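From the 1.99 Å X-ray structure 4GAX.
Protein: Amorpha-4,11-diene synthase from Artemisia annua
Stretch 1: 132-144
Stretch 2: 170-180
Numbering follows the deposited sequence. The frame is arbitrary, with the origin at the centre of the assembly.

Stretch 1 (132-144) YFVTCDVFNNHKD
Stretch 2 170-180: RVPGEIILEDA

The contact between 132-144 and 170-180 buries 469 Å², both sides summed, and no direct hydrogen bond crosses it. Apolar packing, one salt bridge and one water hold it together. Three residues cover the most surface: Ile176, Cys136 and Lys143.

Stretch 1 is irregular. Tyr132, Val134 and Thr135 are extended, Phe133 (-79/61) makes a tight turn in which Val134 N bonds to Tyr132 O at 2.7 Å, and Cys136 is at -80/-3. Then 137-140 take helical phi/psi without the regular bonds; i to i+3 links such as Phe139 N to Cys136 O (2.9 Å) and His142 N to Phe139 O (2.8 Å) hold the coil. Stretch 2 makes a type II turn from Val171 to Glu174, with Gly173 at phi/psi 93/1, where a CB would jam against the preceding carbonyl O. Glu174 is the N-cap of a helix that begins at Ile175 and continues past Ala180. In register, the CA of Cys136 lies 7.3 Å from the CA of Ile176, and the CA of Phe133 lies 10.0 Å from that of Val171.

Ile176, on the first turn of the helix, points toward stretch 1 with chi1 t and chi2 at 149°. Its branched side chain spans several neighbours: CG2 meets Cys136 CB at 3.6 Å, while CD1 lies 3.9 Å from Phe139 CB, 3.7 Å from Asn140 OD1 and 4.1 Å from Lys143 CE.

Cys136 (chi1 m) is buried and also points across. Its small side chain fits the 7.3 Å spacing between its CA and the CA of Ile176, and its polarizable sulfur suits a mixed setting: SG is 3.4 Å from Leu177 CD1 and 3.6 Å from Glu174 CD. Leu177 (m, t) starts sideways, but its end comes nearer, placing CD2 over one face of the Phe139 ring, 4.0 Å from the centroid and 25° off the normal. Phe139 (chi1 m, chi2 -69°) thus offers a flat apolar surface to a methyl group.

Lys143 suits the border of this apolar patch because its long aliphatic chain can pass Ile176 before ending in a charge. With chi1 m, chi2 at -122° and chi3 at -101°, both between wells, and chi4 t, it brings NZ to 3.2 Å from Asp179 OD2 in a salt bridge. Asp179, with chi1 m, lies one helical turn beyond Ile176.

At the other end, Glu174 (m, t, chi3 -34°) accepts Val171 N at OE1 (2.9 Å), bracing the turn. A water donates to Glu174 OE2 (2.9 Å) and accepts from Cys136 N (2.8 Å), bridging the stretches. Nearby, Phe133 (chi1 t) brings CZ within 4.1 Å of Val171 CG1.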

ATOM      1  N   TYR A 132      16.212  -7.145  -5.068  1.00 16.64           N
ATOM      2  CA  TYR A 132      17.663  -7.383  -5.095  1.00 18.44           C
ATOM      3  C   TYR A 132      18.377  -6.277  -4.321  1.00 22.32           C
ATOM      4  O   TYR A 132      18.332  -5.114  -4.721  1.00 22.16           O
ATOM      5  CB  TYR A 132      18.211  -7.407  -6.527  1.00 20.28           C
ATOM      6  CG  TYR A 132      17.625  -8.479  -7.412  1.00 28.78           C
ATOM      7  CD1 TYR A 132      16.895  -8.146  -8.550  1.00 23.28           C
ATOM      8  CD2 TYR A 132      17.811  -9.828  -7.121  1.00 28.72           C
ATOM      9  CE1 TYR A 132      16.348  -9.138  -9.374  1.00 22.22           C
ATOM     10  CE2 TYR A 132      17.269 -10.817  -7.934  1.00 33.74           C
ATOM     11  CZ  TYR A 132      16.543 -10.469  -9.057  1.00 30.18           C
ATOM     12  OH  TYR A 132      16.017 -11.454  -9.870  1.00 27.60           O
ATOM     13  N   PHE A 133      19.040  -6.642  -3.227  1.00 20.66           N
ATOM     14  CA  PHE A 133      19.693  -5.670  -2.344  1.00 25.78           C
ATOM     15  C   PHE A 133      21.028  -5.220  -2.956  1.00 28.77           C
ATOM     16  O   PHE A 133      22.109  -5.413  -2.385  1.00 25.23           O
ATOM     17  CB  PHE A 133      19.902  -6.287  -0.954  1.00 27.11           C
ATOM     18  CG  PHE A 133      20.086  -5.279   0.160  1.00 30.67           C
ATOM     19  CD1 PHE A 133      19.883  -5.663   1.486  1.00 27.69           C
ATOM     20  CD2 PHE A 133      20.469  -3.966  -0.100  1.00 27.83           C
ATOM     21  CE1 PHE A 133      20.061  -4.761   2.528  1.00 32.80           C
ATOM     22  CE2 PHE A 133      20.653  -3.061   0.940  1.00 24.44           C
ATOM     23  CZ  PHE A 133      20.449  -3.459   2.252  1.00 23.60           C
ATOM     24  N   VAL A 134      20.923  -4.617  -4.130  1.00 17.58           N
ATOM     25  CA  VAL A 134      22.043  -4.009  -4.828  1.00 23.49           C
ATOM     26  C   VAL A 134      22.639  -2.894  -3.960  1.00 27.18           C
ATOM     27  O   VAL A 134      21.914  -2.247  -3.214  1.00 20.03           O
ATOM     28  CB  VAL A 134      21.496  -3.440  -6.153  1.00 34.14           C
ATOM     29  CG1 VAL A 134      22.052  -2.071  -6.450  1.00 57.04           C
ATOM     30  CG2 VAL A 134      21.694  -4.454  -7.291  1.00 23.39           C
ATOM     31  N   THR A 135      23.951  -2.665  -4.034  1.00 24.10           N
ATOM     32  CA  THR A 135      24.562  -1.666  -3.153  1.00 23.26           C
ATOM     33  C   THR A 135      24.620  -0.247  -3.762  1.00 23.38           C
ATOM     34  O   THR A 135      24.313  -0.041  -4.939  1.00 19.93           O
ATOM     35  CB  THR A 135      25.964  -2.092  -2.736  1.00 35.98           C
ATOM     36  OG1 THR A 135      26.301  -1.491  -1.479  1.00 69.90           O
ATOM     37  CG2 THR A 135      26.929  -1.642  -3.757  1.00 14.24           C
ATOM     38  N   CYS A 136      25.040   0.726  -2.960  1.00 25.77           N
ATOM     39  CA  CYS A 136      25.176   2.101  -3.441  1.00 30.51           C
ATOM     40  C   CYS A 136      26.439   2.408  -4.235  1.00 29.88           C
ATOM     41  O   CYS A 136      26.602   3.541  -4.697  1.00 29.38           O
ATOM     42  CB  CYS A 136      25.119   3.062  -2.259  1.00 39.84           C
ATOM     43  SG  CYS A 136      23.468   3.289  -1.684  1.00 36.13           S
ATOM     44  N   ASP A 137      27.335   1.429  -4.379  1.00 31.91           N
ATOM     45  CA  ASP A 137      28.611   1.649  -5.080  1.00 29.11           C
ATOM     46  C   ASP A 137      28.419   2.251  -6.463  1.00 31.91           C
ATOM     47  O   ASP A 137      29.253   3.016  -6.928  1.00 29.87           O
ATOM     48  CB  ASP A 137      29.395   0.344  -5.234  1.00 29.14           C
ATOM     49  CG  ASP A 137      29.902  -0.198  -3.906  1.00 45.84           C
ATOM     50  OD1 ASP A 137      29.821   0.528  -2.889  1.00 44.79           O
ATOM     51  OD2 ASP A 137      30.390  -1.353  -3.888  1.00 45.54           O
ATOM     52  N   VAL A 138      27.313   1.903  -7.114  1.00 27.91           N
ATOM     53  CA  VAL A 138      27.050   2.366  -8.461  1.00 28.35           C
ATOM     54  C   VAL A 138      27.013   3.894  -8.521  1.00 29.80           C
ATOM     55  O   VAL A 138      27.258   4.485  -9.579  1.00 26.83           O
ATOM     56  CB  VAL A 138      25.733   1.770  -9.015  1.00 26.37           C
ATOM     57  CG1 VAL A 138      24.518   2.330  -8.267  1.00 23.65           C
ATOM     58  CG2 VAL A 138      25.610   2.031 -10.513  1.00 23.72           C
ATOM     59  N   PHE A 139      26.743   4.536  -7.382  1.00 19.02           N
ATOM     60  CA  PHE A 139      26.636   5.999  -7.353  1.00 22.60           C
ATOM     61  C   PHE A 139      27.949   6.746  -7.182  1.00 27.32           C
ATOM     62  O   PHE A 139      27.999   7.965  -7.367  1.00 28.09           O
ATOM     63  CB  PHE A 139      25.643   6.446  -6.281  1.00 25.99           C
ATOM     64  CG  PHE A 139      24.239   6.003  -6.560  1.00 24.20           C
ATOM     65  CD1 PHE A 139      23.527   6.555  -7.616  1.00 19.98           C
ATOM     66  CD2 PHE A 139      23.640   5.013  -5.784  1.00 26.72           C
ATOM     67  CE1 PHE A 139      22.222   6.133  -7.888  1.00 17.16           C
ATOM     68  CE2 PHE A 139      22.346   4.590  -6.052  1.00 26.44           C
ATOM     69  CZ  PHE A 139      21.639   5.153  -7.099  1.00 28.20           C
ATOM     70  N   ASN A 140      29.004   6.025  -6.833  1.00 29.27           N
ATOM     71  CA  ASN A 140      30.266   6.677  -6.521  1.00 38.46           C
ATOM     72  C   ASN A 140      30.762   7.619  -7.611  1.00 36.53           C
ATOM     73  O   ASN A 140      31.313   8.676  -7.310  1.00 46.38           O
ATOM     74  CB  ASN A 140      31.325   5.649  -6.118  1.00 36.77           C
ATOM     75  CG  ASN A 140      31.089   5.112  -4.720  1.00 45.20           C
ATOM     76  OD1 ASN A 140      30.560   5.818  -3.861  1.00 47.67           O
ATOM     77  ND2 ASN A 140      31.473   3.860  -4.484  1.00 56.74           N
ATOM     78  N   ASN A 141      30.536   7.270  -8.875  1.00 38.62           N
ATOM     79  CA  ASN A 141      30.960   8.170  -9.950  1.00 43.00           C
ATOM     80  C   ASN A 141      29.921   9.211 -10.374  1.00 39.30           C
ATOM     81  O   ASN A 141      30.042   9.846 -11.425  1.00 38.00           O
ATOM     82  CB  ASN A 141      31.534   7.390 -11.132  1.00 53.59           C
ATOM     83  CG  ASN A 141      32.807   6.647 -10.759  1.00 64.56           C
ATOM     84  OD1 ASN A 141      33.753   7.229 -10.209  1.00 65.47           O
ATOM     85  ND2 ASN A 141      32.826   5.347 -11.029  1.00 68.10           N
ATOM     86  N   HIS A 142      28.895   9.390  -9.546  1.00 25.59           N
ATOM     87  CA  HIS A 142      28.037  10.574  -9.669  1.00 24.96           C
ATOM     88  C   HIS A 142      28.736  11.767  -9.010  1.00 26.22           C
ATOM     89  O   HIS A 142      28.336  12.918  -9.195  1.00 27.46           O
ATOM     90  CB  HIS A 142      26.678  10.335  -9.014  1.00 23.94           C
ATOM     91  CG  HIS A 142      25.740   9.552  -9.871  1.00 31.37           C
ATOM     92  ND1 HIS A 142      25.998   8.257 -10.263  1.00 34.09           N
ATOM     93  CD2 HIS A 142      24.556   9.890 -10.436  1.00 40.06           C
ATOM     94  CE1 HIS A 142      25.005   7.826 -11.025  1.00 42.15           C
ATOM     95  NE2 HIS A 142      24.120   8.800 -11.146  1.00 45.25           N
ATOM     96  N   LYS A 143      29.801  11.486  -8.257  1.00 29.60           N
ATOM     97  CA  LYS A 143      30.533  12.544  -7.558  1.00 29.98           C
ATOM     98  C   LYS A 143      31.921  12.773  -8.138  1.00 35.80           C
ATOM     99  O   LYS A 143      32.548  11.846  -8.665  1.00 27.22           O
ATOM    100  CB  LYS A 143      30.653  12.213  -6.071  1.00 37.44           C
ATOM    101  CG  LYS A 143      29.317  11.897  -5.430  1.00 45.95           C
ATOM    102  CD  LYS A 143      29.015  12.817  -4.265  1.00 56.64           C
ATOM    103  CE  LYS A 143      29.295  12.134  -2.937  1.00 52.03           C
ATOM    104  NZ  LYS A 143      28.533  12.770  -1.826  1.00 54.60           N
ATOM    105  N   ASP A 144      32.384  14.016  -8.011  1.00 34.27           N
ATOM    106  CA  ASP A 144      33.750  14.422  -8.330  1.00 43.12           C
ATOM    107  C   ASP A 144      34.825  13.633  -7.611  1.00 35.88           C
ATOM    108  O   ASP A 144      34.539  12.837  -6.720  1.00 41.09           O
ATOM    109  CB  ASP A 144      33.951  15.864  -7.870  1.00 53.15           C
ATOM    110  CG  ASP A 144      33.646  16.854  -8.939  1.00 63.30           C
ATOM    111  OD1 ASP A 144      33.468  16.424 -10.101  1.00 68.94           O
ATOM    112  OD2 ASP A 144      33.599  18.061  -8.624  1.00 66.22           O
ATOM    113  N   ARG A 170      16.505   3.918  -0.167  1.00 21.24           N
ATOM    114  CA  ARG A 170      17.683   3.805   0.685  1.00 16.18           C
ATOM    115  C   ARG A 170      17.351   3.161   2.018  1.00 22.94           C
ATOM    116  O   ARG A 170      16.207   3.248   2.501  1.00 19.66           O
ATOM    117  CB  ARG A 170      18.321   5.175   0.919  1.00 18.94           C
ATOM    118  CG  ARG A 170      17.563   6.071   1.870  1.00 17.33           C
ATOM    119  CD  ARG A 170      18.068   7.527   1.724  1.00 22.25           C
ATOM    120  NE  ARG A 170      17.364   8.462   2.596  1.00 22.26           N
ATOM    121  CZ  ARG A 170      16.140   8.942   2.367  1.00 26.37           C
ATOM    122  NH1 ARG A 170      15.459   8.558   1.299  1.00 23.18           N
ATOM    123  NH2 ARG A 170      15.589   9.796   3.225  1.00 26.36           N
ATOM    124  N   VAL A 171      18.355   2.507   2.603  1.00 19.79           N
ATOM    125  CA  VAL A 171      18.246   1.948   3.953  1.00 19.49           C
ATOM    126  C   VAL A 171      19.085   2.820   4.909  1.00 23.01           C
ATOM    127  O   VAL A 171      19.731   3.780   4.455  1.00 19.28           O
ATOM    128  CB  VAL A 171      18.671   0.456   3.952  1.00 19.64           C
ATOM    129  CG1 VAL A 171      17.932  -0.296   2.820  1.00 17.62           C
ATOM    130  CG2 VAL A 171      20.192   0.318   3.780  1.00 25.12           C
ATOM    131  N   PRO A 172      19.044   2.541   6.227  1.00 23.21           N
ATOM    132  CA  PRO A 172      19.815   3.425   7.115  1.00 26.19           C
ATOM    133  C   PRO A 172      21.316   3.349   6.861  1.00 24.63           C
ATOM    134  O   PRO A 172      21.846   2.269   6.603  1.00 24.67           O
ATOM    135  CB  PRO A 172      19.501   2.882   8.512  1.00 29.06           C
ATOM    136  CG  PRO A 172      18.133   2.279   8.361  1.00 25.54           C
ATOM    137  CD  PRO A 172      18.151   1.648   6.987  1.00 24.88           C
ATOM    138  N   GLY A 173      21.983   4.496   6.918  1.00 27.89           N
ATOM    139  CA  GLY A 173      23.430   4.544   6.836  1.00 24.45           C
ATOM    140  C   GLY A 173      23.975   4.747   5.434  1.00 31.42           C
ATOM    141  O   GLY A 173      25.190   4.802   5.257  1.00 27.97           O
ATOM    142  N   GLU A 174      23.102   4.871   4.434  1.00 22.96           N
ATOM    143  CA  GLU A 174      23.586   5.075   3.067  1.00 25.52           C
ATOM    144  C   GLU A 174      23.774   6.560   2.764  1.00 27.84           C
ATOM    145  O   GLU A 174      22.895   7.213   2.194  1.00 23.30           O
ATOM    146  CB  GLU A 174      22.674   4.363   2.054  1.00 21.52           C
ATOM    147  CG  GLU A 174      22.752   2.841   2.247  1.00 27.89           C
ATOM    148  CD  GLU A 174      21.860   2.051   1.319  1.00 28.33           C
ATOM    149  OE1 GLU A 174      20.750   2.527   0.979  1.00 19.33           O
ATOM    150  OE2 GLU A 174      22.268   0.929   0.938  1.00 27.65           O
ATOM    151  N   ILE A 175      24.937   7.074   3.164  1.00 25.43           N
ATOM    152  CA  ILE A 175      25.193   8.505   3.154  1.00 21.32           C
ATOM    153  C   ILE A 175      25.172   9.076   1.747  1.00 21.93           C
ATOM    154  O   ILE A 175      24.759  10.233   1.549  1.00 22.45           O
ATOM    155  CB  ILE A 175      26.554   8.854   3.799  1.00 31.47           C
ATOM    156  CG1 ILE A 175      26.806   7.987   5.025  1.00 56.11           C
ATOM    157  CG2 ILE A 175      26.618  10.334   4.187  1.00 33.80           C
ATOM    158  CD1 ILE A 175      28.147   7.277   5.007  1.00 74.26           C
ATOM    159  N   ILE A 176      25.625   8.295   0.768  1.00 23.71           N
ATOM    160  CA  ILE A 176      25.635   8.824  -0.596  1.00 26.24           C
ATOM    161  C   ILE A 176      24.215   9.141  -1.085  1.00 22.44           C
ATOM    162  O   ILE A 176      24.015  10.108  -1.840  1.00 19.08           O
ATOM    163  CB  ILE A 176      26.416   7.961  -1.610  1.00 27.75           C
ATOM    164  CG1 ILE A 176      26.593   8.733  -2.921  1.00 33.83           C
ATOM    165  CG2 ILE A 176      25.706   6.624  -1.874  1.00 29.99           C
ATOM    166  CD1 ILE A 176      27.857   8.404  -3.676  1.00 33.78           C
ATOM    167  N   LEU A 177      23.229   8.369  -0.623  1.00 19.77           N
ATOM    168  CA  LEU A 177      21.828   8.660  -0.977  1.00 19.17           C
ATOM    169  C   LEU A 177      21.163   9.708  -0.073  1.00 17.17           C
ATOM    170  O   LEU A 177      20.262  10.438  -0.515  1.00 22.17           O
ATOM    171  CB  LEU A 177      20.980   7.391  -1.020  1.00 18.92           C
ATOM    172  CG  LEU A 177      21.365   6.394  -2.108  1.00 23.28           C
ATOM    173  CD1 LEU A 177      20.560   5.105  -1.903  1.00 19.37           C
ATOM    174  CD2 LEU A 177      21.123   6.953  -3.487  1.00 19.73           C
ATOM    175  N   GLU A 178      21.563   9.783   1.194  1.00 17.36           N
ATOM    176  CA  GLU A 178      21.159  10.946   1.984  1.00 18.80           C
ATOM    177  C   GLU A 178      21.658  12.225   1.278  1.00 25.53           C
ATOM    178  O   GLU A 178      20.911  13.191   1.085  1.00 24.50           O
ATOM    179  CB  GLU A 178      21.746  10.870   3.403  1.00 20.97           C
ATOM    180  CG  GLU A 178      21.238   9.699   4.225  1.00 33.21           C
ATOM    181  CD  GLU A 178      19.746   9.779   4.500  1.00 30.65           C
ATOM    182  OE1 GLU A 178      19.206  10.914   4.578  1.00 30.18           O
ATOM    183  OE2 GLU A 178      19.119   8.701   4.653  1.00 22.61           O
ATOM    184  N   ASP A 179      22.931  12.221   0.894  1.00 22.49           N
ATOM    185  CA  ASP A 179      23.510  13.347   0.162  1.00 26.70           C
ATOM    186  C   ASP A 179      22.759  13.610  -1.138  1.00 21.93           C
ATOM    187  O   ASP A 179      22.449  14.761  -1.471  1.00 21.21           O
ATOM    188  CB  ASP A 179      24.986  13.074  -0.147  1.00 26.05           C
ATOM    189  CG  ASP A 179      25.869  13.171   1.092  1.00 31.87           C
ATOM    190  OD1 ASP A 179      25.362  13.617   2.150  1.00 27.23           O
ATOM    191  OD2 ASP A 179      27.072  12.824   1.005  1.00 27.62           O
ATOM    192  N   ALA A 180      22.473  12.548  -1.878  1.00 22.22           N
ATOM    193  CA  ALA A 180      21.814  12.704  -3.178  1.00 23.65           C
ATOM    194  C   ALA A 180      20.409  13.264  -3.021  1.00 19.22           C
ATOM    195  O   ALA A 180      19.910  13.978  -3.899  1.00 20.60           O
ATOM    196  CB  ALA A 180      21.786  11.374  -3.940  1.00 20.31           C
TER
HETATM  197  O   HOH W   1      24.879   0.407  -0.154  1.00 33.21           O